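Local structure of SusD homolog (Bacteroides thetaiotaomicron VPI-5482, 3FDH) at residues A[18-30]-A[88-102]. The protein probably binds glycans at the outer membrane, as a SusD/RagB-family lipoprotein that would hand them on to a partner transporter. Numbering follows the deposited sequence. Where two conformers were deposited one is given.
Sequences SVASRFILADVIT and NARIIIDQCGEGGRD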
ATOM      1  N   SER A  18     -31.000   8.350  -2.288  1.00 38.13           N
ATOM      2  CA  SER A  18     -31.121   7.101  -1.493  1.00 35.66           C
ATOM      3  C   SER A  18     -31.075   5.844  -2.328  1.00 31.87           C
ATOM      4  O   SER A  18     -31.926   5.611  -3.168  1.00 30.80           O
ATOM      5  CB  SER A  18     -32.420   7.105  -0.715  1.00 37.08           C
ATOM      6  OG  SER A  18     -32.510   5.913   0.067  1.00 41.59           O
ATOM      7  N   VAL A  19     -30.056   5.046  -2.078  1.00 30.58           N
ATOM      8  CA  VAL A  19     -29.913   3.763  -2.749  1.00 28.87           C
ATOM      9  C   VAL A  19     -29.597   2.678  -1.741  1.00 28.14           C
ATOM     10  O   VAL A  19     -29.114   2.965  -0.636  1.00 29.58           O
ATOM     11  CB  VAL A  19     -28.887   3.796  -3.924  1.00 29.51           C
ATOM     12  CG1 VAL A  19     -29.229   4.926  -4.897  1.00 27.44           C
ATOM     13  CG2 VAL A  19     -27.492   3.930  -3.441  1.00 31.11           C
ATOM     14  N   ALA A  20     -29.906   1.439  -2.113  1.00 25.93           N
ATOM     15  CA  ALA A  20     -29.650   0.270  -1.248  1.00 25.78           C
ATOM     16  C   ALA A  20     -28.162   0.165  -0.923  1.00 25.62           C
ATOM     17  O   ALA A  20     -27.295   0.362  -1.778  1.00 25.16           O
ATOM     18  CB  ALA A  20     -30.169  -1.037  -1.886  1.00 24.00           C
ATOM     19  N   SER A  21     -27.882  -0.148   0.334  1.00 26.01           N
ATOM     20  CA  SER A  21     -26.495  -0.181   0.827  1.00 26.54           C
ATOM     21  C   SER A  21     -25.560  -1.013  -0.009  1.00 26.65           C
ATOM     22  O   SER A  21     -24.403  -0.673  -0.167  1.00 28.26           O
ATOM     23  CB  SER A  21     -26.420  -0.680   2.268  1.00 27.33           C
ATOM     24  OG  SER A  21     -26.947   0.274   3.163  1.00 26.10           O
ATOM     25  N   ARG A  22     -26.059  -2.111  -0.545  1.00 25.99           N
ATOM     26  CA  ARG A  22     -25.205  -3.000  -1.337  0.50 25.37           C
ATOM     27  C   ARG A  22     -24.621  -2.285  -2.549  1.00 25.45           C
ATOM     28  O   ARG A  22     -23.455  -2.473  -2.896  1.00 26.91           O
ATOM     29  CB  ARG A  22     -25.928  -4.288  -1.736  0.50 24.93           C
ATOM     30  CG  ARG A  22     -27.130  -4.139  -2.629  0.50 22.73           C
ATOM     31  CD  ARG A  22     -27.861  -5.445  -2.682  0.50 24.09           C
ATOM     32  NE  ARG A  22     -28.987  -5.436  -3.601  0.50 23.88           N
ATOM     33  CZ  ARG A  22     -30.226  -5.066  -3.283  0.50 24.01           C
ATOM     34  NH1 ARG A  22     -30.542  -4.649  -2.054  0.50 25.16           N
ATOM     35  NH2 ARG A  22     -31.161  -5.118  -4.220  0.50 25.45           N
ATOM     36  N   PHE A  23     -25.418  -1.426  -3.153  1.00 25.52           N
ATOM     37  CA  PHE A  23     -24.962  -0.694  -4.338  1.00 26.23           C
ATOM     38  C   PHE A  23     -23.912   0.351  -3.947  1.00 27.02           C
ATOM     39  O   PHE A  23     -22.958   0.655  -4.692  1.00 25.16           O
ATOM     40  CB  PHE A  23     -26.148  -0.078  -5.085  1.00 26.34           C
ATOM     41  CG  PHE A  23     -27.150  -1.111  -5.552  1.00 24.29           C
ATOM     42  CD1 PHE A  23     -26.730  -2.188  -6.311  1.00 24.74           C
ATOM     43  CD2 PHE A  23     -28.499  -1.028  -5.194  1.00 27.39           C
ATOM     44  CE1 PHE A  23     -27.655  -3.154  -6.727  1.00 25.91           C
ATOM     45  CE2 PHE A  23     -29.397  -1.973  -5.617  1.00 23.78           C
ATOM     46  CZ  PHE A  23     -28.980  -3.034  -6.370  1.00 27.58           C
ATOM     47  N   ILE A  24     -24.071   0.885  -2.752  1.00 27.47           N
ATOM     48  CA  ILE A  24     -23.114   1.875  -2.271  1.00 27.30           C
ATOM     49  C   ILE A  24     -21.798   1.139  -1.998  1.00 27.62           C
ATOM     50  O   ILE A  24     -20.701   1.623  -2.313  1.00 27.24           O
ATOM     51  CB  ILE A  24     -23.586   2.608  -0.990  1.00 27.14           C
ATOM     52  CG1 ILE A  24     -24.953   3.277  -1.200  1.00 25.66           C
ATOM     53  CG2 ILE A  24     -22.548   3.661  -0.578  1.00 25.26           C
ATOM     54  CD1 ILE A  24     -25.577   3.841   0.080  1.00 26.76           C
ATOM     55  N   LEU A  25     -21.921  -0.059  -1.448  1.00 26.95           N
ATOM     56  CA  LEU A  25     -20.731  -0.828  -1.071  1.00 26.55           C
ATOM     57  C   LEU A  25     -19.904  -1.149  -2.297  1.00 26.71           C
ATOM     58  O   LEU A  25     -18.678  -1.187  -2.256  1.00 26.11           O
ATOM     59  CB  LEU A  25     -21.110  -2.124  -0.349  1.00 26.66           C
ATOM     60  CG  LEU A  25     -19.975  -2.961   0.212  1.00 27.69           C
ATOM     61  CD1 LEU A  25     -19.287  -2.132   1.370  1.00 29.10           C
ATOM     62  CD2 LEU A  25     -20.453  -4.355   0.644  1.00 28.01           C
ATOM     63  N   ALA A  26     -20.582  -1.418  -3.392  1.00 27.39           N
ATOM     64  CA  ALA A  26     -19.868  -1.785  -4.645  1.00 27.57           C
ATOM     65  C   ALA A  26     -18.932  -0.634  -4.992  1.00 27.80           C
ATOM     66  O   ALA A  26     -17.762  -0.813  -5.359  1.00 29.24           O
ATOM     67  CB  ALA A  26     -20.856  -2.031  -5.797  1.00 25.13           C
ATOM     68  N   ASP A  27     -19.459   0.563  -4.803  1.00 27.77           N
ATOM     69  CA  ASP A  27     -18.716   1.783  -5.130  1.00 28.55           C
ATOM     70  C   ASP A  27     -17.599   2.041  -4.138  1.00 28.05           C
ATOM     71  O   ASP A  27     -16.506   2.464  -4.499  1.00 27.00           O
ATOM     72  CB  ASP A  27     -19.640   2.998  -5.128  1.00 28.29           C
ATOM     73  CG  ASP A  27     -18.968   4.228  -5.677  1.00 31.82           C
ATOM     74  OD1 ASP A  27     -18.917   4.396  -6.922  1.00 31.02           O
ATOM     75  OD2 ASP A  27     -18.522   5.055  -4.860  1.00 34.43           O
ATOM     76  N   VAL A  28     -17.884   1.779  -2.871  1.00 27.79           N
ATOM     77  CA  VAL A  28     -16.919   2.019  -1.788  1.00 28.16           C
ATOM     78  C   VAL A  28     -15.710   1.101  -1.977  1.00 27.18           C
ATOM     79  O   VAL A  28     -14.562   1.504  -1.857  1.00 28.33           O
ATOM     80  CB  VAL A  28     -17.606   1.853  -0.368  1.00 27.74           C
ATOM     81  CG1 VAL A  28     -16.605   1.642   0.758  1.00 27.55           C
ATOM     82  CG2 VAL A  28     -18.573   3.045  -0.073  1.00 29.28           C
ATOM     83  N   ILE A  29     -15.976  -0.145  -2.334  1.00 27.68           N
ATOM     84  CA  ILE A  29     -14.884  -1.101  -2.503  1.00 27.31           C
ATOM     85  C   ILE A  29     -14.039  -0.700  -3.714  1.00 28.64           C
ATOM     86  O   ILE A  29     -12.783  -0.695  -3.687  1.00 27.97           O
ATOM     87  CB  ILE A  29     -15.415  -2.518  -2.658  1.00 27.00           C
ATOM     88  CG1 ILE A  29     -16.111  -2.960  -1.362  1.00 27.73           C
ATOM     89  CG2 ILE A  29     -14.310  -3.510  -3.025  1.00 26.36           C
ATOM     90  CD1 ILE A  29     -16.849  -4.301  -1.514  1.00 24.75           C
ATOM     91  N   THR A  30     -14.738  -0.333  -4.768  1.00 29.05           N
ATOM     92  CA  THR A  30     -14.082   0.045  -6.023  1.00 28.24           C
ATOM     93  C   THR A  30     -13.195   1.264  -5.810  1.00 28.65           C
ATOM     94  O   THR A  30     -12.014   1.313  -6.190  1.00 28.76           O
ATOM     95  CB  THR A  30     -15.107   0.375  -7.093  1.00 29.41           C
ATOM     96  OG1 THR A  30     -15.883  -0.798  -7.399  1.00 25.98           O
ATOM     97  CG2 THR A  30     -14.408   0.853  -8.354  1.00 27.50           C
ATOM     98  N   ASN A  88     -19.547   7.575   2.338  1.00 27.15           N
ATOM     99  CA  ASN A  88     -20.428   6.577   1.735  1.00 27.75           C
ATOM    100  C   ASN A  88     -20.534   5.358   2.650  1.00 28.87           C
ATOM    101  O   ASN A  88     -21.614   4.813   2.861  1.00 29.03           O
ATOM    102  CB  ASN A  88     -19.941   6.160   0.329  1.00 26.28           C
ATOM    103  CG  ASN A  88     -20.195   7.218  -0.715  1.00 29.38           C
ATOM    104  OD1 ASN A  88     -21.056   8.085  -0.531  1.00 33.05           O
ATOM    105  ND2 ASN A  88     -19.467   7.147  -1.843  1.00 30.58           N
ATOM    106  N   ALA A  89     -19.397   4.943   3.202  1.00 28.88           N
ATOM    107  CA  ALA A  89     -19.361   3.780   4.123  1.00 27.62           C
ATOM    108  C   ALA A  89     -20.247   4.051   5.328  1.00 29.14           C
ATOM    109  O   ALA A  89     -20.980   3.193   5.815  1.00 27.52           O
ATOM    110  CB  ALA A  89     -17.925   3.468   4.582  1.00 28.18           C
ATOM    111  N   ARG A  90     -20.202   5.293   5.761  1.00 29.63           N
ATOM    112  CA  ARG A  90     -20.943   5.715   6.942  1.00 28.46           C
ATOM    113  C   ARG A  90     -22.425   5.766   6.655  1.00 28.45           C
ATOM    114  O   ARG A  90     -23.244   5.509   7.532  1.00 27.44           O
ATOM    115  CB  ARG A  90     -20.430   7.038   7.489  1.00 28.87           C
ATOM    116  CG  ARG A  90     -19.121   6.847   8.223  1.00 28.62           C
ATOM    117  CD  ARG A  90     -18.506   8.156   8.613  1.00 31.02           C
ATOM    118  NE  ARG A  90     -17.413   7.988   9.563  1.00 32.62           N
ATOM    119  CZ  ARG A  90     -16.595   8.961   9.954  1.00 33.99           C
ATOM    120  NH1 ARG A  90     -16.696  10.166   9.431  1.00 33.28           N
ATOM    121  NH2 ARG A  90     -15.668   8.720  10.865  1.00 30.33           N
ATOM    122  N   ILE A  91     -22.747   6.070   5.406  1.00 28.49           N
ATOM    123  CA  ILE A  91     -24.162   6.092   4.972  1.00 28.28           C
ATOM    124  C   ILE A  91     -24.683   4.657   5.032  1.00 27.99           C
ATOM    125  O   ILE A  91     -25.785   4.399   5.508  1.00 28.69           O
ATOM    126  CB  ILE A  91     -24.342   6.715   3.573  1.00 28.53           C
ATOM    127  CG1 ILE A  91     -24.154   8.240   3.654  1.00 26.70           C
ATOM    128  CG2 ILE A  91     -25.716   6.402   3.017  1.00 28.18           C
ATOM    129  CD1 ILE A  91     -23.985   8.937   2.303  1.00 26.44           C
ATOM    130  N   ILE A  92     -23.856   3.711   4.605  1.00 28.19           N
ATOM    131  CA  ILE A  92     -24.250   2.306   4.633  1.00 28.53           C
ATOM    132  C   ILE A  92     -24.503   1.887   6.082  1.00 28.86           C
ATOM    133  O   ILE A  92     -25.489   1.220   6.419  1.00 28.20           O
ATOM    134  CB  ILE A  92     -23.148   1.390   4.074  1.00 28.15           C
ATOM    135  CG1 ILE A  92     -22.942   1.625   2.558  1.00 28.35           C
ATOM    136  CG2 ILE A  92     -23.510  -0.055   4.361  1.00 27.74           C
ATOM    137  CD1 ILE A  92     -21.728   0.861   1.925  1.00 25.67           C
ATOM    138  N   ILE A  93     -23.600   2.326   6.941  1.00 29.67           N
ATOM    139  CA  ILE A  93     -23.623   1.907   8.343  1.00 29.88           C
ATOM    140  C   ILE A  93     -24.903   2.390   8.969  1.00 28.61           C
ATOM    141  O   ILE A  93     -25.565   1.671   9.713  1.00 29.65           O
ATOM    142  CB  ILE A  93     -22.392   2.394   9.128  1.00 28.63           C
ATOM    143  CG1 ILE A  93     -21.117   1.753   8.550  1.00 26.04           C
ATOM    144  CG2 ILE A  93     -22.601   2.099  10.610  1.00 27.73           C
ATOM    145  CD1 ILE A  93     -19.827   2.265   9.113  1.00 23.46           C
ATOM    146  N   ASP A  94     -25.275   3.606   8.614  1.00 29.68           N
ATOM    147  CA  ASP A  94     -26.524   4.184   9.112  1.00 30.28           C
ATOM    148  C   ASP A  94     -27.734   3.507   8.494  1.00 28.85           C
ATOM    149  O   ASP A  94     -28.684   3.159   9.181  1.00 29.55           O
ATOM    150  CB  ASP A  94     -26.620   5.686   8.872  1.00 31.21           C
ATOM    151  CG  ASP A  94     -25.737   6.486   9.821  1.00 38.02           C
ATOM    152  OD1 ASP A  94     -25.163   5.899  10.773  1.00 42.12           O
ATOM    153  OD2 ASP A  94     -25.632   7.711   9.606  1.00 42.34           O
ATOM    154  N   GLN A  95     -27.684   3.312   7.189  1.00 28.27           N
ATOM    155  CA  GLN A  95     -28.823   2.677   6.500  1.00 26.72           C
ATOM    156  C   GLN A  95     -29.066   1.265   7.008  1.00 27.20           C
ATOM    157  O   GLN A  95     -30.198   0.793   7.013  1.00 25.45           O
ATOM    158  CB  GLN A  95     -28.646   2.663   4.984  1.00 26.43           C
ATOM    159  CG  GLN A  95     -28.820   4.035   4.374  1.00 27.72           C
ATOM    160  CD  GLN A  95     -28.764   4.046   2.853  1.00 28.66           C
ATOM    161  OE1 GLN A  95     -28.703   3.008   2.197  1.00 34.40           O
ATOM    162  NE2 GLN A  95     -28.765   5.226   2.298  1.00 26.29           N
ATOM    163  N   CYS A  96     -28.005   0.634   7.515  1.00 28.53           N
ATOM    164  CA  CYS A  96     -28.079  -0.775   7.931  1.00 30.64           C
ATOM    165  C   CYS A  96     -28.433  -0.927   9.387  1.00 33.35           C
ATOM    166  O   CYS A  96     -28.617  -2.043   9.890  1.00 33.56           O
ATOM    167  CB  CYS A  96     -26.788  -1.514   7.635  1.00 31.33           C
ATOM    168  SG  CYS A  96     -26.576  -1.825   5.918  1.00 30.92           S
ATOM    169  N   GLY A  97     -28.556   0.218  10.039  1.00 33.99           N
ATOM    170  CA  GLY A  97     -28.926   0.269  11.446  1.00 34.33           C
ATOM    171  C   GLY A  97     -30.421   0.217  11.654  1.00 35.29           C
ATOM    172  O   GLY A  97     -31.204   0.169  10.698  1.00 33.36           O
ATOM    173  N   GLU A  98     -30.814   0.193  12.923  1.00 37.60           N
ATOM    174  CA  GLU A  98     -32.237   0.190  13.272  1.00 39.39           C
ATOM    175  C   GLU A  98     -32.767   1.533  12.806  1.00 40.19           C
ATOM    176  O   GLU A  98     -32.155   2.585  13.033  1.00 42.60           O
ATOM    177  CB  GLU A  98     -32.484  -0.011  14.777  1.00 39.28           C
ATOM    178  N   GLY A  99     -33.884   1.482  12.113  1.00 39.67           N
ATOM    179  CA  GLY A  99     -34.500   2.690  11.603  1.00 39.03           C
ATOM    180  C   GLY A  99     -34.022   2.939  10.199  1.00 37.72           C
ATOM    181  O   GLY A  99     -34.619   3.705   9.456  1.00 39.74           O
ATOM    182  N   GLY A 100     -32.954   2.256   9.834  1.00 35.05           N
ATOM    183  CA  GLY A 100     -32.402   2.392   8.478  1.00 32.89           C
ATOM    184  C   GLY A 100     -33.198   1.635   7.432  1.00 30.95           C
ATOM    185  O   GLY A 100     -33.811   0.617   7.704  1.00 29.99           O
ATOM    186  N   ARG A 101     -33.177   2.138   6.210  1.00 29.74           N
ATOM    187  CA  ARG A 101     -33.884   1.472   5.109  1.00 29.94           C
ATOM    188  C   ARG A 101     -33.367   0.061   4.872  1.00 30.22           C
ATOM    189  O   ARG A 101     -34.080  -0.801   4.337  1.00 29.03           O
ATOM    190  CB  ARG A 101     -33.770   2.246   3.797  1.00 29.55           C
ATOM    191  CG  ARG A 101     -32.363   2.425   3.301  1.00 30.83           C
ATOM    192  CD  ARG A 101     -32.342   2.865   1.873  1.00 30.25           C
ATOM    193  NE  ARG A 101     -32.680   1.778   0.961  1.00 32.80           N
ATOM    194  CZ  ARG A 101     -32.937   1.968  -0.321  1.00 32.30           C
ATOM    195  NH1 ARG A 101     -32.943   3.204  -0.787  1.00 32.90           N
ATOM    196  NH2 ARG A 101     -33.211   0.953  -1.123  1.00 38.39           N
ATOM    197  N   ASP A 102     -32.128  -0.169   5.284  1.00 29.90           N
ATOM    198  CA  ASP A 102     -31.496  -1.462   5.057  1.00 29.55           C
ATOM    199  C   ASP A 102     -31.316  -2.245   6.341  1.00 30.23           C
ATOM    200  O   ASP A 102     -30.469  -3.112   6.439  1.00 30.14           O
ATOM    201  CB  ASP A 102     -30.168  -1.288   4.342  1.00 28.96           C
ATOM    202  CG  ASP A 102     -30.329  -0.747   2.953  1.00 26.88           C
ATOM    203  OD1 ASP A 102     -31.381  -1.032   2.337  1.00 34.30           O
ATOM    204  OD2 ASP A 102     -29.426  -0.034   2.480  1.00 25.49           O
TER
HETATM  205  O   HOH W   1     -17.390   5.414  -2.392  1.00 29.01           O
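In the helical SusD-like fold, the near-antiparallel pair formed by helices 21-37 and 76-95 packs I24 and I92 against each other as knobs into holes; the axes of their 21-30 and 88-95 parts cross at -156° and approach to 9.4 Å. I24 sits among N88, I91, I92 and Q95, with its CB 3.7 Å from I92 CG1. In return I92 fills the hole between S21, I24, L25 and V28. Its CG1 lies anti to its own carbonyl carbon (chi1 -67°), which sends the extended chain across to L25, where I92 CD1 comes 3.5 Å from L25 N. V28 slides past N88, its CG2 3.4 Å from N88 CB, and helix 106-127 backs the apolar layer through M111, A112 and M115. At the solvent-facing side one water bridges the pair, donating to D27 OD2 and accepting from N88 ND2.

Beyond the end of helix 76-95, D102 grips the start of the other helix. Its OD2 takes two hydrogen bonds from S21: the backbone N, 2.6 Å away, comes from above the carboxylate plane, while S21 OG, also 2.6 Å from OD2, meets the anti lone pair. The helix N-terminus would probably help stabilise this buried negative charge. An alanine in place of D102 would probably leave S21 N and OG without their shared acceptor and R101 without its salt-bridge mate. The salt bridge runs from R101 NE to D102 OD1, through a hydrogen bond that is long and weak. The R101 chain bends at chi3 (-74°), laying one guanidinium face over V19 C and A20 N. At the edge of that group, R101 NH1 donates to S18 OG at 2.9 Å, with the hydroxyl oxygen in the guanidinium plane.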